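Local atomic coordinates of cytochrome c (Rhodothermus marinus, PDB entry 3CP5), a protein that binds one covalently attached heme c and probably carries electrons between redox partners. Residues P69-I83 / M100-L114. Residues are numbered along the deposited sequence; the frame is centred on the assembly and turned at random. Where two conformers were deposited one is given.
Sequences PVYIMNVMLNPNGMI and MTDMALSEEQARAIL. With HEC (heme c), chain C.
In the conformer given, M73 of helix 69-77 sits as a knob in a hole formed by E107, A110, R111 and L114 of helix 107-114. The bend at chi2 (-79°) lays SD on the helix backbone, 3.6 Å from A110 O. A second bend at chi3 (-73°) turns the methyl CE between E107 and R111. A110 has little bulk, and three side chains close on it: M73, M76 and L77. L77 rests CG on A110 CB at 3.9 Å, while its CD2 branch reaches L105 O, just ahead of the helix N-cap S106. M76 lies between the helix and the heme. Its SD meets I113 CG2 at 3.7 Å. Its CG touches the heme methyl CMB at 3.6 Å. Replacing M76 by alanine would remove the sulfur and its methyl, and would probably leave a gap between I113, A110 and the heme methyl CMB. At the far end, L114 spreads its two methyls, CD1 against I72 CG2 and CD2 against P69 CB.

Beyond L77 the chain turns at N78, whose side chain caps helix 79-85. P79 then presses its ring on the loop, with CG 3.5 Å from T101 C. Two waters bridge the end of helix 69-77 to the loop. One joins M76 O to M103 N; the other joins L77 O to L105 O. M100 runs from this loop to the heme, and V75 CG1 packs across its SD. That sulfur, M100 SD, binds the heme iron FE at 2.3 Å, with H49 as the other axial ligand. M100 N also donates to heme propionate O1D, and Y71 OH donates to the other propionate through O2A. Packing of helix 69-77 against the C-terminal helix, with a methionine loop over the heme, belongs to the cytochrome c fold with His-Met coordination.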
loop_
_atom_site.group_PDB
_atom_site.type_symbol
_atom_site.label_atom_id
_atom_site.label_comp_id
_atom_site.label_asym_id
_atom_site.label_seq_id
_atom_site.Cartn_x
_atom_site.Cartn_y
_atom_site.Cartn_z
ATOM N N PRO A 69 -1.061 8.111 2.189
ATOM C CA PRO A 69 -1.134 6.928 3.064
ATOM C C PRO A 69 -2.491 6.284 3.151
ATOM O O PRO A 69 -2.576 5.057 3.329
ATOM C CB PRO A 69 -0.621 7.499 4.390
ATOM C CG PRO A 69 -1.007 8.934 4.381
ATOM C CD PRO A 69 -0.662 9.330 2.954
ATOM N N VAL A 70 -3.573 7.036 3.044
ATOM C CA VAL A 70 -4.904 6.457 3.126
ATOM C C VAL A 70 -5.135 5.637 1.877
ATOM O O VAL A 70 -5.675 4.503 1.978
ATOM C CB VAL A 70 -5.954 7.541 3.355
ATOM C CG1 VAL A 70 -7.333 6.929 3.318
ATOM C CG2 VAL A 70 -5.682 8.253 4.679
ATOM N N TYR A 71 -4.774 6.103 0.698
ATOM C CA TYR A 71 -4.812 5.255 -0.489
ATOM C C TYR A 71 -4.056 3.966 -0.295
ATOM O O TYR A 71 -4.553 2.907 -0.624
ATOM C CB TYR A 71 -4.281 6.034 -1.695
ATOM C CG TYR A 71 -4.119 5.257 -2.987
ATOM C CD1 TYR A 71 -5.141 5.186 -3.925
ATOM C CD2 TYR A 71 -2.952 4.584 -3.285
ATOM C CE1 TYR A 71 -4.961 4.461 -5.092
ATOM C CE2 TYR A 71 -2.733 3.869 -4.436
ATOM C CZ TYR A 71 -3.755 3.821 -5.351
ATOM O OH TYR A 71 -3.572 3.107 -6.516
ATOM N N ILE A 72 -2.816 4.040 0.174
ATOM C CA ILE A 72 -2.030 2.825 0.271
ATOM C C ILE A 72 -2.644 1.847 1.266
ATOM O O ILE A 72 -2.701 0.654 0.990
ATOM C CB ILE A 72 -0.595 3.190 0.661
ATOM C CG1 ILE A 72 0.100 4.008 -0.445
ATOM C CG2 ILE A 72 0.245 1.959 0.994
ATOM C CD1 ILE A 72 1.370 4.713 0.022
ATOM N N MET A 73 -3.128 2.312 2.427
ATOM C CA MET A 73 -3.797 1.447 3.402
ATOM C C MET A 73 -5.022 0.785 2.812
ATOM O O MET A 73 -5.246 -0.418 3.007
ATOM C CB MET A 73 -4.218 2.263 4.645
ATOM C CG MET A 73 -3.045 2.824 5.427
ATOM S SD MET A 73 -2.313 1.531 6.451
ATOM C CE MET A 73 -3.563 1.362 7.711
ATOM N N ASN A 74 -5.839 1.533 2.059
ATOM C CA ASN A 74 -7.089 0.935 1.549
ATOM C C ASN A 74 -6.885 0.003 0.365
ATOM O O ASN A 74 -7.679 -0.903 0.147
ATOM C CB ASN A 74 -8.076 2.070 1.251
ATOM C CG ASN A 74 -8.651 2.640 2.526
ATOM O OD1 ASN A 74 -8.607 2.031 3.597
ATOM N ND2 ASN A 74 -9.202 3.820 2.493
ATOM N N VAL A 75 -5.824 0.188 -0.423
ATOM C CA VAL A 75 -5.449 -0.813 -1.437
ATOM C C VAL A 75 -5.123 -2.133 -0.743
ATOM O O VAL A 75 -5.565 -3.198 -1.183
ATOM C CB VAL A 75 -4.273 -0.323 -2.310
ATOM C CG1 VAL A 75 -3.727 -1.477 -3.128
ATOM C CG2 VAL A 75 -4.691 0.813 -3.245
ATOM N N MET A 76 -4.357 -2.106 0.370
ATOM C CA MET A 76 -4.054 -3.315 1.119
ATOM C C MET A 76 -5.263 -3.980 1.766
ATOM O O MET A 76 -5.408 -5.226 1.729
ATOM C CB MET A 76 -2.999 -3.017 2.230
ATOM C CG MET A 76 -1.589 -2.788 1.722
ATOM S SD MET A 76 -0.487 -2.736 3.179
ATOM C CE MET A 76 -0.222 -0.983 3.391
ATOM N N LEU A 77 -6.124 -3.174 2.385
ATOM C CA LEU A 77 -7.224 -3.665 3.182
ATOM C C LEU A 77 -8.500 -3.972 2.388
ATOM O O LEU A 77 -9.281 -4.823 2.852
ATOM C CB LEU A 77 -7.543 -2.687 4.301
ATOM C CG LEU A 77 -6.415 -2.558 5.311
ATOM C CD1 LEU A 77 -6.624 -1.311 6.193
ATOM C CD2 LEU A 77 -6.342 -3.769 6.202
ATOM N N ASN A 78 -8.660 -3.276 1.260
ATOM C CA ASN A 78 -9.871 -3.284 0.431
ATOM C C ASN A 78 -9.536 -3.182 -1.033
ATOM O O ASN A 78 -10.003 -2.282 -1.733
ATOM C CB ASN A 78 -10.791 -2.127 0.894
ATOM C CG ASN A 78 -12.132 -2.128 0.247
ATOM O OD1 ASN A 78 -12.625 -3.130 -0.271
ATOM N ND2 ASN A 78 -12.744 -0.958 0.344
ATOM N N PRO A 79 -8.689 -4.085 -1.544
ATOM C CA PRO A 79 -8.272 -3.916 -2.937
ATOM C C PRO A 79 -9.458 -3.997 -3.900
ATOM O O PRO A 79 -9.575 -3.349 -4.929
ATOM C CB PRO A 79 -7.281 -5.071 -3.138
ATOM C CG PRO A 79 -7.722 -6.088 -2.130
ATOM C CD PRO A 79 -8.073 -5.245 -0.922
ATOM N N ASN A 80 -10.472 -4.832 -3.629
ATOM C CA ASN A 80 -11.636 -4.977 -4.509
ATOM C C ASN A 80 -12.441 -3.691 -4.567
ATOM O O ASN A 80 -12.890 -3.222 -5.625
ATOM C CB ASN A 80 -12.479 -6.171 -4.062
ATOM C CG ASN A 80 -11.717 -7.481 -3.986
ATOM O OD1 ASN A 80 -11.717 -8.220 -2.984
ATOM N ND2 ASN A 80 -11.040 -7.784 -5.114
ATOM N N GLY A 81 -12.650 -3.043 -3.443
ATOM C CA GLY A 81 -13.338 -1.771 -3.462
ATOM C C GLY A 81 -12.537 -0.678 -4.151
ATOM O O GLY A 81 -13.099 0.152 -4.848
ATOM N N MET A 82 -11.218 -0.699 -3.959
ATOM C CA MET A 82 -10.380 0.276 -4.637
ATOM C C MET A 82 -10.386 0.056 -6.139
ATOM O O MET A 82 -10.414 1.012 -6.917
ATOM C CB MET A 82 -8.967 0.266 -4.028
ATOM C CG MET A 82 -8.966 0.767 -2.591
ATOM S SD MET A 82 -9.356 2.534 -2.370
ATOM C CE MET A 82 -7.786 3.266 -2.836
ATOM N N ILE A 83 -10.367 -1.205 -6.572
ATOM C CA ILE A 83 -10.398 -1.482 -7.998
ATOM C C ILE A 83 -11.745 -1.072 -8.561
ATOM O O ILE A 83 -11.815 -0.573 -9.689
ATOM C CB ILE A 83 -10.119 -2.991 -8.263
ATOM C CG1 ILE A 83 -8.654 -3.310 -8.013
ATOM C CG2 ILE A 83 -10.607 -3.380 -9.633
ATOM C CD1 ILE A 83 -8.306 -4.740 -7.825
ATOM N N MET A 100 -5.177 -7.609 -7.628
ATOM C CA MET A 100 -4.868 -7.726 -6.219
ATOM C C MET A 100 -6.119 -8.167 -5.483
ATOM O O MET A 100 -7.180 -7.616 -5.832
ATOM C CB MET A 100 -4.370 -6.381 -5.744
ATOM C CG MET A 100 -3.547 -6.426 -4.537
ATOM S SD MET A 100 -2.676 -4.877 -4.224
ATOM C CE MET A 100 -2.778 -5.056 -2.408
ATOM N N THR A 101 -6.094 -9.092 -4.554
ATOM C CA THR A 101 -7.327 -9.544 -3.896
ATOM C C THR A 101 -7.168 -9.560 -2.385
ATOM O O THR A 101 -6.056 -9.434 -1.888
ATOM C CB THR A 101 -7.798 -10.949 -4.292
ATOM O OG1 THR A 101 -6.743 -11.882 -4.036
ATOM C CG2 THR A 101 -8.151 -10.979 -5.781
ATOM N N ASP A 102 -8.316 -9.690 -1.740
ATOM C CA ASP A 102 -8.334 -9.684 -0.286
ATOM C C ASP A 102 -7.392 -10.728 0.320
ATOM O O ASP A 102 -7.340 -11.878 -0.100
ATOM C CB ASP A 102 -9.753 -9.929 0.233
ATOM C CG ASP A 102 -9.926 -9.869 1.741
ATOM O OD1 ASP A 102 -9.015 -9.468 2.474
ATOM O OD2 ASP A 102 -11.036 -10.219 2.254
ATOM N N MET A 103 -6.611 -10.285 1.288
ATOM C CA MET A 103 -5.635 -11.085 2.031
ATOM C C MET A 103 -5.932 -11.271 3.487
ATOM O O MET A 103 -5.166 -11.815 4.264
ATOM C CB MET A 103 -4.238 -10.462 1.856
ATOM C CG MET A 103 -3.745 -10.539 0.439
ATOM S SD MET A 103 -2.424 -9.340 0.087
ATOM C CE MET A 103 -3.468 -7.860 0.072
ATOM N N ALA A 104 -7.114 -10.815 3.916
ATOM C CA ALA A 104 -7.568 -10.910 5.291
ATOM C C ALA A 104 -6.590 -10.188 6.221
ATOM O O ALA A 104 -6.285 -10.591 7.348
ATOM C CB ALA A 104 -7.890 -12.345 5.739
ATOM N N LEU A 105 -6.113 -9.040 5.764
ATOM C CA LEU A 105 -5.238 -8.193 6.576
ATOM C C LEU A 105 -6.024 -7.320 7.550
ATOM O O LEU A 105 -7.132 -6.881 7.268
ATOM C CB LEU A 105 -4.456 -7.215 5.666
ATOM C CG LEU A 105 -3.245 -7.801 4.959
ATOM C CD1 LEU A 105 -2.884 -6.904 3.798
ATOM C CD2 LEU A 105 -2.107 -8.139 5.857
ATOM N N SER A 106 -5.442 -7.115 8.735
ATOM C CA SER A 106 -5.953 -6.169 9.721
ATOM C C SER A 106 -5.340 -4.795 9.564
ATOM O O SER A 106 -4.254 -4.691 8.991
ATOM C CB SER A 106 -5.630 -6.654 11.132
ATOM O OG SER A 106 -4.277 -6.341 11.458
ATOM N N GLU A 107 -6.020 -3.781 10.071
ATOM C CA GLU A 107 -5.473 -2.428 9.990
ATOM C C GLU A 107 -4.056 -2.384 10.592
ATOM O O GLU A 107 -3.199 -1.640 10.062
ATOM C CB GLU A 107 -6.427 -1.397 10.632
ATOM C CG GLU A 107 -5.843 -0.017 10.768
ATOM C CD GLU A 107 -5.021 0.341 11.994
ATOM O OE1 GLU A 107 -5.217 -0.337 13.024
ATOM O OE2 GLU A 107 -4.145 1.220 11.837
ATOM N N GLU A 108 -3.785 -3.004 11.742
ATOM C CA GLU A 108 -2.437 -2.882 12.321
ATOM C C GLU A 108 -1.353 -3.493 11.423
ATOM O O GLU A 108 -0.297 -2.949 11.336
ATOM C CB GLU A 108 -2.258 -3.471 13.733
ATOM C CG GLU A 108 -0.910 -3.053 14.384
ATOM C CD GLU A 108 0.361 -3.821 13.983
ATOM O OE1 GLU A 108 0.294 -4.954 13.494
ATOM O OE2 GLU A 108 1.432 -3.239 14.251
ATOM N N GLN A 109 -1.672 -4.621 10.764
ATOM C CA GLN A 109 -0.726 -5.195 9.821
ATOM C C GLN A 109 -0.467 -4.225 8.688
ATOM O O GLN A 109 0.676 -4.001 8.307
ATOM C CB GLN A 109 -1.215 -6.510 9.236
ATOM C CG GLN A 109 -1.242 -7.661 10.253
ATOM C CD GLN A 109 -1.968 -8.822 9.596
ATOM O OE1 GLN A 109 -3.159 -8.714 9.306
ATOM N NE2 GLN A 109 -1.248 -9.917 9.286
ATOM N N ALA A 110 -1.545 -3.647 8.139
ATOM C CA ALA A 110 -1.371 -2.721 7.024
ATOM C C ALA A 110 -0.585 -1.488 7.474
ATOM O O ALA A 110 0.274 -0.965 6.739
ATOM C CB ALA A 110 -2.735 -2.340 6.443
ATOM N N ARG A 111 -0.825 -0.997 8.695
ATOM C CA ARG A 111 -0.099 0.196 9.172
ATOM C C ARG A 111 1.386 -0.096 9.337
ATOM O O ARG A 111 2.241 0.768 9.062
ATOM C CB ARG A 111 -0.777 0.659 10.446
ATOM C CG ARG A 111 -0.137 1.902 11.079
ATOM C CD ARG A 111 -0.207 3.091 10.112
ATOM N NE ARG A 111 0.525 4.251 10.609
ATOM C CZ ARG A 111 1.844 4.462 10.451
ATOM N NH1 ARG A 111 2.648 3.626 9.806
ATOM N NH2 ARG A 111 2.353 5.571 10.961
ATOM N N ALA A 112 1.755 -1.313 9.754
ATOM C CA ALA A 112 3.165 -1.729 9.820
ATOM C C ALA A 112 3.811 -1.767 8.453
ATOM O O ALA A 112 4.914 -1.284 8.226
ATOM C CB ALA A 112 3.280 -3.070 10.564
ATOM N N ILE A 113 3.107 -2.354 7.464
ATOM C CA ILE A 113 3.592 -2.387 6.099
ATOM C C ILE A 113 3.779 -0.980 5.576
ATOM O O ILE A 113 4.795 -0.671 4.923
ATOM C CB ILE A 113 2.698 -3.261 5.183
ATOM C CG1 ILE A 113 2.710 -4.721 5.641
ATOM C CG2 ILE A 113 3.104 -3.139 3.738
ATOM C CD1 ILE A 113 1.705 -5.606 4.956
ATOM N N LEU A 114 2.854 -0.057 5.888
ATOM C CA LEU A 114 3.024 1.336 5.457
ATOM C C LEU A 114 4.287 1.958 6.056
ATOM O O LEU A 114 5.027 2.625 5.334
ATOM C CB LEU A 114 1.808 2.167 5.877
ATOM C CG LEU A 114 1.844 3.666 5.605
ATOM C CD1 LEU A 114 1.915 3.932 4.110
ATOM C CD2 LEU A 114 0.748 4.459 6.240
HETATM FE FE HEC C . -0.405 -5.027 -4.750
HETATM C CHA HEC C . -1.190 -2.553 -6.975
HETATM C CHB HEC C . 0.484 -2.695 -2.430
HETATM C CHC HEC C . 0.033 -7.532 -2.447
HETATM C CHD HEC C . -0.722 -7.338 -7.205
HETATM N NA HEC C . -0.343 -3.042 -4.729
HETATM C C1A HEC C . -0.759 -2.150 -5.720
HETATM C C2A HEC C . -0.695 -0.803 -5.207
HETATM C C3A HEC C . -0.202 -0.838 -3.961
HETATM C C4A HEC C . -0.012 -2.249 -3.654
HETATM C CMA HEC C . 0.094 0.340 -3.007
HETATM C CAA HEC C . -0.950 0.495 -6.010
HETATM C CBA HEC C . 0.316 1.064 -6.654
HETATM C CGA HEC C . 0.122 2.443 -7.240
HETATM O O1A HEC C . 1.040 2.885 -8.007
HETATM O O2A HEC C . -0.892 3.113 -6.908
HETATM N NB HEC C . 0.198 -5.129 -2.848
HETATM C C1B HEC C . 0.644 -4.051 -2.108
HETATM C C2B HEC C . 1.050 -4.510 -0.805
HETATM C C3B HEC C . 0.859 -5.859 -0.743
HETATM C C4B HEC C . 0.322 -6.237 -2.034
HETATM C CMB HEC C . 1.624 -3.557 0.273
HETATM C CAB HEC C . 0.986 -6.784 0.485
HETATM C CBB HEC C . 0.180 -6.403 1.583
HETATM N NC HEC C . -0.427 -7.024 -4.797
HETATM C C1C HEC C . -0.262 -7.920 -3.742
HETATM C C2C HEC C . -0.341 -9.288 -4.213
HETATM C C3C HEC C . -0.547 -9.250 -5.539
HETATM C C4C HEC C . -0.542 -7.856 -5.915
HETATM C CMC HEC C . 0.021 -10.478 -3.334
HETATM C CAC HEC C . -0.470 -10.418 -6.569
HETATM C CBC HEC C . -1.406 -11.456 -6.310
HETATM N ND HEC C . -0.878 -4.939 -6.690
HETATM C C1D HEC C . -0.938 -6.026 -7.555
HETATM C C2D HEC C . -1.274 -5.550 -8.899
HETATM C C3D HEC C . -1.509 -4.237 -8.793
HETATM C C4D HEC C . -1.179 -3.852 -7.435
HETATM C CMD HEC C . -1.423 -6.538 -10.088
HETATM C CAD HEC C . -2.028 -3.245 -9.850
HETATM C CBD HEC C . -3.568 -3.125 -9.737
HETATM C CGD HEC C . -4.199 -4.467 -10.030
HETATM O O1D HEC C . -4.883 -5.036 -9.131
HETATM O O2D HEC C . -3.960 -4.939 -11.205
HETATM O O HOH W 1 -6.599 -7.619 2.594
HETATM O O HOH W 2 -8.175 -6.906 4.240
#